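Local coordinates for ZYG-9 (Caenorhabditis elegans, PDB 2OF3), which organizes microtubules and spindle poles during mitosis and meiosis in one-cell embryos, and probably binds tubulin through TOG domains such as this one, at residues N147-V152 with N180-S185; E186-I191 with R224-N229; P214-K219 with D251-L256. All coordinates share one frame; numbering follows the deposited sequence. Where two conformers were deposited one is given.

The three contacts follow one another along an all-helical TOG domain. Contacts 1 and 2 share helix 181-198. Its first turn faces helix 146-163 in contact 1, and its next turns face helix 221-238 in contact 2. Contact 2 is buried and apolar in its side chains, with two leucines against two alanines. Contact 1 lies at the surface and brings two arginines together without a bond between them. Contact 3 is partly buried. It sets the loop before helix 221-238 against helix 251-264, through a valine, a glycine and an aspartate. Asp218 in that loop ties the regions together: its carboxylate pairs with Arg184 and its carbonyl oxygen with Arg224.

Contact 1: residues N147-V152 with N180-S185; sequences NMRTSV and NARQRS
Arg149 and Arg182 make the whole of this contact, each giving up a similar amount of surface to the other. Their side chains cross at about a right angle. The chain of Arg149 bends at chi3 (-63°), which turns NE back from helix 181-198, and it is the terminal NH1 that meets Arg182. Arg182 instead runs extended from CG to NE. The nearest approach is Arg149 NH1 to Arg182 NE, 3.4 Å. Both atoms are donors, so no hydrogen bond forms between them. Arg149 NH1 also lies 3.8 Å from Arg182 CD. The two guanidinium planes are only 13° apart, but the approach is oblique.

Two like charges this close would probably repel each other. Arg149 NH1 has an acceptor elsewhere: it hydrogen-bonds to the carbonyl oxygen of Glu143. A long, weak ion pair joins Arg149 NH2 to Asp146.

Arg182 sits in the first turn of its helix, two residues after the N-cap residue Asn180. The side chain of Asn180 closes that turn, with Gln183 N giving a hydrogen bond to Asn180 OD1 of 3.0 Å. The donor lies above the carbonyl plane.

The contact bridges the start of helix 146-163 and the start of helix 181-198 at the protein surface. These are neighbouring helices of the HEAT-type alpha-solenoid of the TOG domain. Behind the contact, Met148 and Val152 turn to helix 101-120. On another side of helix 181-198, Arg184 and Ser185 touch Val223 of helix 221-238.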
loop_
_atom_site.group_PDB
_atom_site.type_symbol
_atom_site.label_atom_id
_atom_site.label_comp_id
_atom_site.label_asym_id
_atom_site.label_seq_id
_atom_site.Cartn_x
_atom_site.Cartn_y
_atom_site.Cartn_z
ATOM N N ASN A 147 10.321 -3.069 -13.048
ATOM C CA ASN A 147 11.122 -2.464 -11.978
ATOM C C ASN A 147 10.283 -1.564 -11.066
ATOM O O ASN A 147 10.564 -1.455 -9.882
ATOM C CB ASN A 147 12.318 -1.680 -12.563
ATOM C CG ASN A 147 13.626 -2.448 -12.466
ATOM O OD1 ASN A 147 13.839 -3.237 -11.530
ATOM N ND2 ASN A 147 14.524 -2.208 -13.422
ATOM N N MET A 148 9.267 -0.923 -11.636
ATOM C CA MET A 148 8.369 -0.095 -10.879
ATOM C C MET A 148 7.470 -0.945 -9.962
ATOM O O MET A 148 7.302 -0.598 -8.771
ATOM C CB MET A 148 7.610 0.863 -11.764
ATOM C CG MET A 148 8.578 1.981 -12.257
ATOM S SD MET A 148 8.810 3.259 -10.972
ATOM C CE MET A 148 7.308 4.022 -11.403
ATOM N N ARG A 149 6.959 -2.065 -10.477
ATOM C CA ARG A 149 6.194 -3.002 -9.647
ATOM C C ARG A 149 7.054 -3.553 -8.544
ATOM O O ARG A 149 6.577 -3.782 -7.459
ATOM C CB ARG A 149 5.600 -4.147 -10.477
ATOM C CG ARG A 149 4.577 -3.683 -11.472
ATOM C CD ARG A 149 3.837 -4.843 -12.111
ATOM N NE ARG A 149 4.713 -5.729 -12.897
ATOM C CZ ARG A 149 5.014 -5.581 -14.187
ATOM N NH1 ARG A 149 4.574 -4.537 -14.930
ATOM N NH2 ARG A 149 5.803 -6.487 -14.742
ATOM N N THR A 150 8.340 -3.768 -8.805
ATOM C CA THR A 150 9.233 -4.263 -7.788
ATOM C C THR A 150 9.443 -3.290 -6.624
ATOM O O THR A 150 9.521 -3.684 -5.456
ATOM C CB THR A 150 10.593 -4.626 -8.442
ATOM O OG1 THR A 150 10.341 -5.728 -9.317
ATOM C CG2 THR A 150 11.633 -5.031 -7.392
ATOM N N SER A 151 9.572 -2.021 -6.953
ATOM C CA SER A 151 9.833 -0.967 -5.969
ATOM C C SER A 151 8.614 -0.811 -5.077
ATOM O O SER A 151 8.745 -0.587 -3.867
ATOM C CB SER A 151 10.104 0.372 -6.682
ATOM O OG SER A 151 11.429 0.376 -7.217
ATOM N N VAL A 152 7.443 -0.933 -5.700
ATOM C CA VAL A 152 6.158 -0.861 -4.987
ATOM C C VAL A 152 6.049 -2.057 -4.047
ATOM O O VAL A 152 5.707 -1.858 -2.881
ATOM C CB VAL A 152 5.000 -0.798 -5.944
ATOM C CG1 VAL A 152 3.663 -0.974 -5.183
ATOM C CG2 VAL A 152 5.076 0.549 -6.777
ATOM N N ASN A 180 -7.533 -3.129 -13.462
ATOM C CA ASN A 180 -6.158 -3.264 -13.883
ATOM C C ASN A 180 -5.658 -4.673 -13.478
ATOM O O ASN A 180 -5.564 -5.007 -12.286
ATOM C CB ASN A 180 -5.327 -2.118 -13.267
ATOM C CG ASN A 180 -3.827 -2.160 -13.688
ATOM O OD1 ASN A 180 -3.160 -3.189 -13.581
ATOM N ND2 ASN A 180 -3.311 -1.020 -14.176
ATOM N N ALA A 181 -5.393 -5.521 -14.477
ATOM C CA ALA A 181 -5.049 -6.898 -14.181
ATOM C C ALA A 181 -3.730 -7.012 -13.458
ATOM O O ALA A 181 -3.544 -7.948 -12.674
ATOM C CB ALA A 181 -5.020 -7.763 -15.500
ATOM N N ARG A 182 -2.798 -6.092 -13.693
ATOM C CA ARG A 182 -1.507 -6.142 -12.965
ATOM C C ARG A 182 -1.711 -5.865 -11.497
ATOM O O ARG A 182 -1.103 -6.505 -10.664
ATOM C CB ARG A 182 -0.494 -5.145 -13.532
ATOM C CG ARG A 182 0.055 -5.534 -14.881
ATOM C CD ARG A 182 0.852 -4.384 -15.438
ATOM N NE ARG A 182 1.655 -4.811 -16.584
ATOM C CZ ARG A 182 1.517 -4.310 -17.807
ATOM N NH1 ARG A 182 0.614 -3.363 -18.064
ATOM N NH2 ARG A 182 2.297 -4.756 -18.772
ATOM N N GLN A 183 -2.577 -4.902 -11.178
ATOM C CA GLN A 183 -2.972 -4.688 -9.772
ATOM C C GLN A 183 -3.618 -5.917 -9.144
ATOM O O GLN A 183 -3.242 -6.303 -8.038
ATOM C CB GLN A 183 -3.928 -3.519 -9.638
ATOM C CG GLN A 183 -4.356 -3.307 -8.178
ATOM C CD GLN A 183 -5.036 -1.959 -7.914
ATOM O OE1 GLN A 183 -5.030 -1.078 -8.745
ATOM N NE2 GLN A 183 -5.596 -1.810 -6.714
ATOM N N ARG A 184 -4.592 -6.547 -9.794
ATOM C CA ARG A 184 -5.164 -7.765 -9.221
ATOM C C ARG A 184 -4.123 -8.851 -8.991
ATOM O O ARG A 184 -4.124 -9.485 -7.911
ATOM C CB ARG A 184 -6.279 -8.337 -10.116
ATOM C CG ARG A 184 -7.406 -7.363 -10.382
ATOM C CD ARG A 184 -8.594 -8.106 -10.917
ATOM N NE ARG A 184 -8.369 -8.727 -12.239
ATOM C CZ ARG A 184 -8.447 -8.081 -13.406
ATOM N NH1 ARG A 184 -8.704 -6.777 -13.425
ATOM N NH2 ARG A 184 -8.280 -8.758 -14.570
ATOM N N SER A 185 -3.244 -9.126 -9.973
ATOM C CA SER A 185 -2.291 -10.200 -9.766
ATOM C C SER A 185 -1.270 -9.846 -8.720
ATOM O O SER A 185 -0.918 -10.689 -7.891
ATOM C CB SER A 185 -1.602 -10.649 -11.068
ATOM O OG SER A 185 -0.958 -9.545 -11.683
#

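Contact 2: residues E186-I191 with R224-N229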
loop_
_atom_site.group_PDB
_atom_site.type_symbol
_atom_site.label_atom_id
_atom_site.label_comp_id
_atom_site.label_asym_id
_atom_site.label_seq_id
_atom_site.Cartn_x
_atom_site.Cartn_y
_atom_site.Cartn_z
ATOM N N GLU A 186 -0.744 -8.632 -8.727
ATOM C CA GLU A 186 0.270 -8.302 -7.692
ATOM C C GLU A 186 -0.252 -8.402 -6.251
ATOM O O GLU A 186 0.475 -8.821 -5.345
ATOM C CB GLU A 186 0.801 -6.887 -7.938
ATOM C CG GLU A 186 1.728 -6.754 -9.188
ATOM C CD GLU A 186 3.082 -7.411 -9.010
ATOM O OE1 GLU A 186 3.822 -7.073 -8.045
ATOM O OE2 GLU A 186 3.421 -8.289 -9.834
ATOM N N CYS A 187 -1.513 -7.986 -6.055
ATOM C CA CYS A 187 -2.209 -8.098 -4.777
ATOM C C CYS A 187 -2.446 -9.532 -4.302
ATOM O O CYS A 187 -2.171 -9.816 -3.136
ATOM C CB CYS A 187 -3.490 -7.237 -4.795
ATOM S SG CYS A 187 -2.983 -5.478 -4.814
ATOM N N LEU A 188 -2.850 -10.431 -5.209
ATOM C CA LEU A 188 -2.913 -11.875 -4.915
ATOM C C LEU A 188 -1.597 -12.451 -4.488
ATOM O O LEU A 188 -1.533 -13.292 -3.584
ATOM C CB LEU A 188 -3.446 -12.685 -6.131
ATOM C CG LEU A 188 -4.942 -12.461 -6.403
ATOM C CD1 LEU A 188 -5.342 -13.025 -7.795
ATOM C CD2 LEU A 188 -5.871 -12.950 -5.204
ATOM N N LEU A 189 -0.520 -12.049 -5.149
ATOM C CA LEU A 189 0.845 -12.525 -4.803
ATOM C C LEU A 189 1.240 -12.136 -3.380
ATOM O O LEU A 189 1.902 -12.901 -2.702
ATOM C CB LEU A 189 1.910 -11.982 -5.796
ATOM C CG LEU A 189 1.771 -12.551 -7.219
ATOM C CD1 LEU A 189 2.774 -11.869 -8.095
ATOM C CD2 LEU A 189 1.929 -14.103 -7.300
ATOM N N VAL A 190 0.880 -10.942 -2.942
ATOM C CA VAL A 190 1.115 -10.563 -1.534
ATOM C C VAL A 190 0.301 -11.478 -0.553
ATOM O O VAL A 190 0.862 -12.027 0.416
ATOM C CB VAL A 190 0.802 -9.054 -1.268
ATOM C CG1 VAL A 190 1.110 -8.716 0.227
ATOM C CG2 VAL A 190 1.675 -8.151 -2.183
ATOM N N ILE A 191 -0.989 -11.670 -0.826
ATOM C CA ILE A 191 -1.785 -12.624 -0.056
ATOM C C ILE A 191 -1.150 -13.992 -0.070
ATOM O O ILE A 191 -1.043 -14.622 0.973
ATOM C CB ILE A 191 -3.221 -12.660 -0.553
ATOM C CG1 ILE A 191 -3.915 -11.288 -0.301
ATOM C CG2 ILE A 191 -3.993 -13.874 0.086
ATOM C CD1 ILE A 191 -5.273 -11.043 -1.072
ATOM N N ARG A 224 -5.077 -15.445 -12.787
ATOM C CA ARG A 224 -5.468 -16.862 -12.607
ATOM C C ARG A 224 -4.417 -17.634 -11.897
ATOM O O ARG A 224 -4.742 -18.364 -11.003
ATOM C CB ARG A 224 -5.682 -17.558 -13.959
ATOM C CG ARG A 224 -6.869 -17.018 -14.686
ATOM C CD ARG A 224 -7.335 -18.063 -15.710
ATOM N NE ARG A 224 -6.333 -18.272 -16.771
ATOM C CZ ARG A 224 -6.162 -17.483 -17.828
ATOM N NH1 ARG A 224 -6.858 -16.351 -17.964
ATOM N NH2 ARG A 224 -5.255 -17.806 -18.751
ATOM N N ASN A 225 -3.156 -17.533 -12.341
ATOM C CA ASN A 225 -2.077 -18.307 -11.738
ATOM C C ASN A 225 -1.854 -17.968 -10.250
ATOM O O ASN A 225 -1.636 -18.834 -9.434
ATOM C CB ASN A 225 -0.785 -18.049 -12.494
ATOM C CG ASN A 225 0.175 -19.195 -12.363
ATOM O OD1 ASN A 225 1.283 -19.044 -11.853
ATOM N ND2 ASN A 225 -0.302 -20.387 -12.719
ATOM N N ALA A 226 -1.927 -16.687 -9.911
ATOM C CA ALA A 226 -1.741 -16.220 -8.516
ATOM C C ALA A 226 -2.958 -16.662 -7.676
ATOM O O ALA A 226 -2.775 -17.053 -6.507
ATOM C CB ALA A 226 -1.585 -14.674 -8.497
ATOM N N ALA A 227 -4.170 -16.631 -8.264
ATOM C CA ALA A 227 -5.379 -17.044 -7.524
ATOM C C ALA A 227 -5.300 -18.513 -7.207
ATOM O O ALA A 227 -5.588 -18.908 -6.058
ATOM C CB ALA A 227 -6.699 -16.749 -8.293
ATOM N N ILE A 228 -4.893 -19.320 -8.202
ATOM C CA ILE A 228 -4.648 -20.741 -7.998
ATOM C C ILE A 228 -3.626 -20.895 -6.893
ATOM O O ILE A 228 -3.863 -21.684 -5.969
ATOM C CB ILE A 228 -4.140 -21.438 -9.301
ATOM C CG1 ILE A 228 -5.273 -21.551 -10.303
ATOM C CG2 ILE A 228 -3.513 -22.823 -8.988
ATOM C CD1 ILE A 228 -4.790 -21.830 -11.733
ATOM N N ASN A 229 -2.503 -20.171 -6.954
ATOM C CA ASN A 229 -1.492 -20.355 -5.915
ATOM C C ASN A 229 -1.860 -19.903 -4.488
ATOM O O ASN A 229 -1.367 -20.468 -3.525
ATOM C CB ASN A 229 -0.139 -19.770 -6.356
ATOM C CG ASN A 229 0.537 -20.580 -7.438
ATOM O OD1 ASN A 229 1.381 -20.072 -8.173
ATOM N ND2 ASN A 229 0.203 -21.814 -7.534
#
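Leu188 and Leu189 both set CG beside the backbone N, anti to the carbonyl carbon (chi1 near -70° in both). From there they reach the facing helix by different atoms. In Leu188 the second torsion puts CD1 anti to CA (chi2 167°), and this methyl extends to Ala227. Leu189 uses its other branch, CD2.

Ala226 is met by both leucines. Its CB lies 3.6 Å from Leu188 CB, the closest approach of the contact. The same methyl is 3.8 Å from Leu189 CD2. Leu188 CD1 passes on to Ala227 and touches its backbone as well as its side chain: 3.8 Å to Ala227 N and 4.0 Å to Ala227 CB. One leucine thus spans two consecutive alanines.

The helices run almost parallel, with segment axes that come within 8.6 Å and an angle of 18° between their directions. Such side-by-side helices pointing the same way are characteristic of the HEAT-repeat alpha-solenoid on which TOG domains are built. The small alanines leave room for a close approach, and the CA atoms of Leu188 and Ala226 are 5.8 Å apart.

No hydrogen bond crosses between the segments. The side chains that meet are all hydrocarbon, and three of the four residues are buried. Leu189 lies nearer the outside and also touches Arg153 of helix 146-163. Val212 of helix 208-212 packs on both Leu188 and Ala227. Leu188 further meets Leu176, while Ala227 is also touched by Phe215.

Contact 3: residues P214-K219 with D251-L256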
loop_
_atom_site.group_PDB
_atom_site.type_symbol
_atom_site.label_atom_id
_atom_site.label_comp_id
_atom_site.label_asym_id
_atom_site.label_seq_id
_atom_site.Cartn_x
_atom_site.Cartn_y
_atom_site.Cartn_z
ATOM N N PRO A 214 -13.134 -16.957 -7.167
ATOM C CA PRO A 214 -13.599 -16.580 -8.503
ATOM C C PRO A 214 -12.485 -16.154 -9.482
ATOM O O PRO A 214 -12.720 -16.156 -10.703
ATOM C CB PRO A 214 -14.506 -15.372 -8.238
ATOM C CG PRO A 214 -15.016 -15.605 -6.853
ATOM C CD PRO A 214 -13.844 -16.188 -6.122
ATOM N N PHE A 215 -11.315 -15.760 -8.958
ATOM C CA PHE A 215 -10.265 -15.222 -9.826
ATOM C C PHE A 215 -9.473 -16.320 -10.523
ATOM O O PHE A 215 -8.641 -16.020 -11.383
ATOM C CB PHE A 215 -9.379 -14.193 -9.075
ATOM C CG PHE A 215 -10.122 -12.905 -8.743
ATOM C CD1 PHE A 215 -10.275 -11.906 -9.710
ATOM C CD2 PHE A 215 -10.755 -12.740 -7.458
ATOM C CE1 PHE A 215 -10.984 -10.713 -9.417
ATOM C CE2 PHE A 215 -11.483 -11.582 -7.142
ATOM C CZ PHE A 215 -11.602 -10.547 -8.129
ATOM N N VAL A 216 -9.754 -17.588 -10.190
ATOM C CA VAL A 216 -9.228 -18.702 -10.939
ATOM C C VAL A 216 -9.764 -18.630 -12.368
ATOM O O VAL A 216 -9.108 -19.128 -13.279
ATOM C CB VAL A 216 -9.494 -20.097 -10.231
ATOM C CG1 VAL A 216 -8.943 -21.291 -11.067
ATOM C CG2 VAL A 216 -8.831 -20.126 -8.819
ATOM N N GLY A 217 -10.905 -17.964 -12.568
ATOM C CA GLY A 217 -11.543 -17.751 -13.876
ATOM C C GLY A 217 -11.314 -16.390 -14.508
ATOM O O GLY A 217 -12.007 -16.022 -15.480
ATOM N N ASP A 218 -10.369 -15.614 -13.987
ATOM C CA ASP A 218 -10.070 -14.299 -14.521
ATOM C C ASP A 218 -9.555 -14.434 -15.953
ATOM O O ASP A 218 -8.930 -15.448 -16.303
ATOM C CB ASP A 218 -8.994 -13.640 -13.639
ATOM C CG ASP A 218 -8.910 -12.124 -13.806
ATOM O OD1 ASP A 218 -9.530 -11.371 -12.999
ATOM O OD2 ASP A 218 -8.190 -11.622 -14.716
ATOM N N LYS A 219 -9.825 -13.410 -16.770
ATOM C CA LYS A 219 -9.395 -13.269 -18.180
ATOM C C LYS A 219 -7.868 -13.271 -18.321
ATOM O O LYS A 219 -7.310 -13.674 -19.345
ATOM C CB LYS A 219 -9.967 -11.922 -18.654
ATOM C CG LYS A 219 -9.590 -11.443 -20.020
ATOM C CD LYS A 219 -9.654 -9.832 -20.176
ATOM C CE LYS A 219 -11.123 -9.250 -20.240
ATOM N NZ LYS A 219 -11.312 -7.998 -21.149
ATOM N N ASP A 251 -16.407 -26.289 -12.388
ATOM C CA ASP A 251 -15.711 -27.595 -12.375
ATOM C C ASP A 251 -14.318 -27.509 -12.985
ATOM O O ASP A 251 -13.370 -28.165 -12.516
ATOM C CB ASP A 251 -16.498 -28.660 -13.141
ATOM C CG ASP A 251 -17.531 -29.372 -12.278
ATOM O OD1 ASP A 251 -17.571 -29.123 -11.033
ATOM O OD2 ASP A 251 -18.305 -30.195 -12.852
ATOM N N LYS A 252 -14.190 -26.738 -14.054
ATOM C CA LYS A 252 -12.909 -26.684 -14.723
ATOM C C LYS A 252 -11.885 -25.856 -13.947
ATOM O O LYS A 252 -10.713 -26.146 -14.025
ATOM C CB LYS A 252 -13.046 -26.221 -16.176
ATOM C CG LYS A 252 -13.061 -27.420 -17.191
ATOM C CD LYS A 252 -14.454 -27.679 -17.765
ATOM C CE LYS A 252 -14.766 -29.183 -17.794
ATOM N NZ LYS A 252 -14.134 -29.901 -18.965
ATOM N N ASP A 253 -12.335 -24.857 -13.195
ATOM C CA ASP A 253 -11.469 -24.069 -12.299
ATOM C C ASP A 253 -10.971 -24.975 -11.179
ATOM O O ASP A 253 -9.791 -25.001 -10.860
ATOM C CB ASP A 253 -12.239 -22.882 -11.696
ATOM C CG ASP A 253 -12.463 -21.720 -12.701
ATOM O OD1 ASP A 253 -11.985 -21.800 -13.851
ATOM O OD2 ASP A 253 -13.119 -20.715 -12.334
ATOM N N LYS A 254 -11.864 -25.761 -10.606
ATOM C CA LYS A 254 -11.509 -26.645 -9.531
ATOM C C LYS A 254 -10.450 -27.661 -9.971
ATOM O O LYS A 254 -9.532 -27.917 -9.195
ATOM C CB LYS A 254 -12.774 -27.294 -8.929
ATOM C CG LYS A 254 -12.486 -28.150 -7.729
ATOM C CD LYS A 254 -13.694 -28.632 -6.925
ATOM C CE LYS A 254 -13.162 -29.555 -5.799
ATOM N NZ LYS A 254 -14.218 -29.987 -4.829
ATOM N N SER A 255 -10.541 -28.214 -11.202
ATOM C CA SER A 255 -9.514 -29.166 -11.708
ATOM C C SER A 255 -8.141 -28.572 -11.842
ATOM O O SER A 255 -7.142 -29.267 -11.584
ATOM C CB SER A 255 -9.832 -29.740 -13.084
ATOM O OG SER A 255 -11.210 -29.893 -13.237
ATOM N N LEU A 256 -8.075 -27.313 -12.291
ATOM C CA LEU A 256 -6.781 -26.606 -12.348
ATOM C C LEU A 256 -6.170 -26.501 -10.956
ATOM O O LEU A 256 -4.991 -26.746 -10.756
ATOM C CB LEU A 256 -6.936 -25.208 -12.968
ATOM C CG LEU A 256 -7.446 -25.184 -14.414
ATOM C CD1 LEU A 256 -7.950 -23.800 -14.770
ATOM C CD2 LEU A 256 -6.349 -25.696 -15.363
#
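Val216 and Asp253 mark the nearest backbone approach, with their CA atoms 6.0 Å apart. Residues 214-216 lie in a 3-10 segment that begins earlier in the chain. Gly217 N bonds back to Pro214 O at 3.2 Å. Residues 251-256 are the first turns of helix 251-264. The contact therefore joins a loop of the HEAT-type alpha-solenoid to the C-terminal helix of the chain.

Val216 and Asp253 point at each other, and their side chains slide past in opposite directions. Val216 CG1 is anti to its own backbone N (chi1 179°) and lies 3.7 Å from Asp253 CB. The side chain of Val216, which is buried, also touches Ile228 and Leu231 of helix 221-238.

The carboxylate of Asp253 reaches over Gly217. Asp253 OD2 is 3.5 Å from Gly217 N and 3.7 Å from Gly217 CA, with no hydrogen bond formed. An alanine in place of Asp253 would keep CB against Val216, but Gly217 would probably lose its cover from the carboxylate and a gap could open there.

In the same helix turn, Asp251 O accepts from both Ser255 N and Ser255 OG, which come from opposite faces of the carbonyl plane, the hydroxyl OG lying 2.9 Å from Asp251 O.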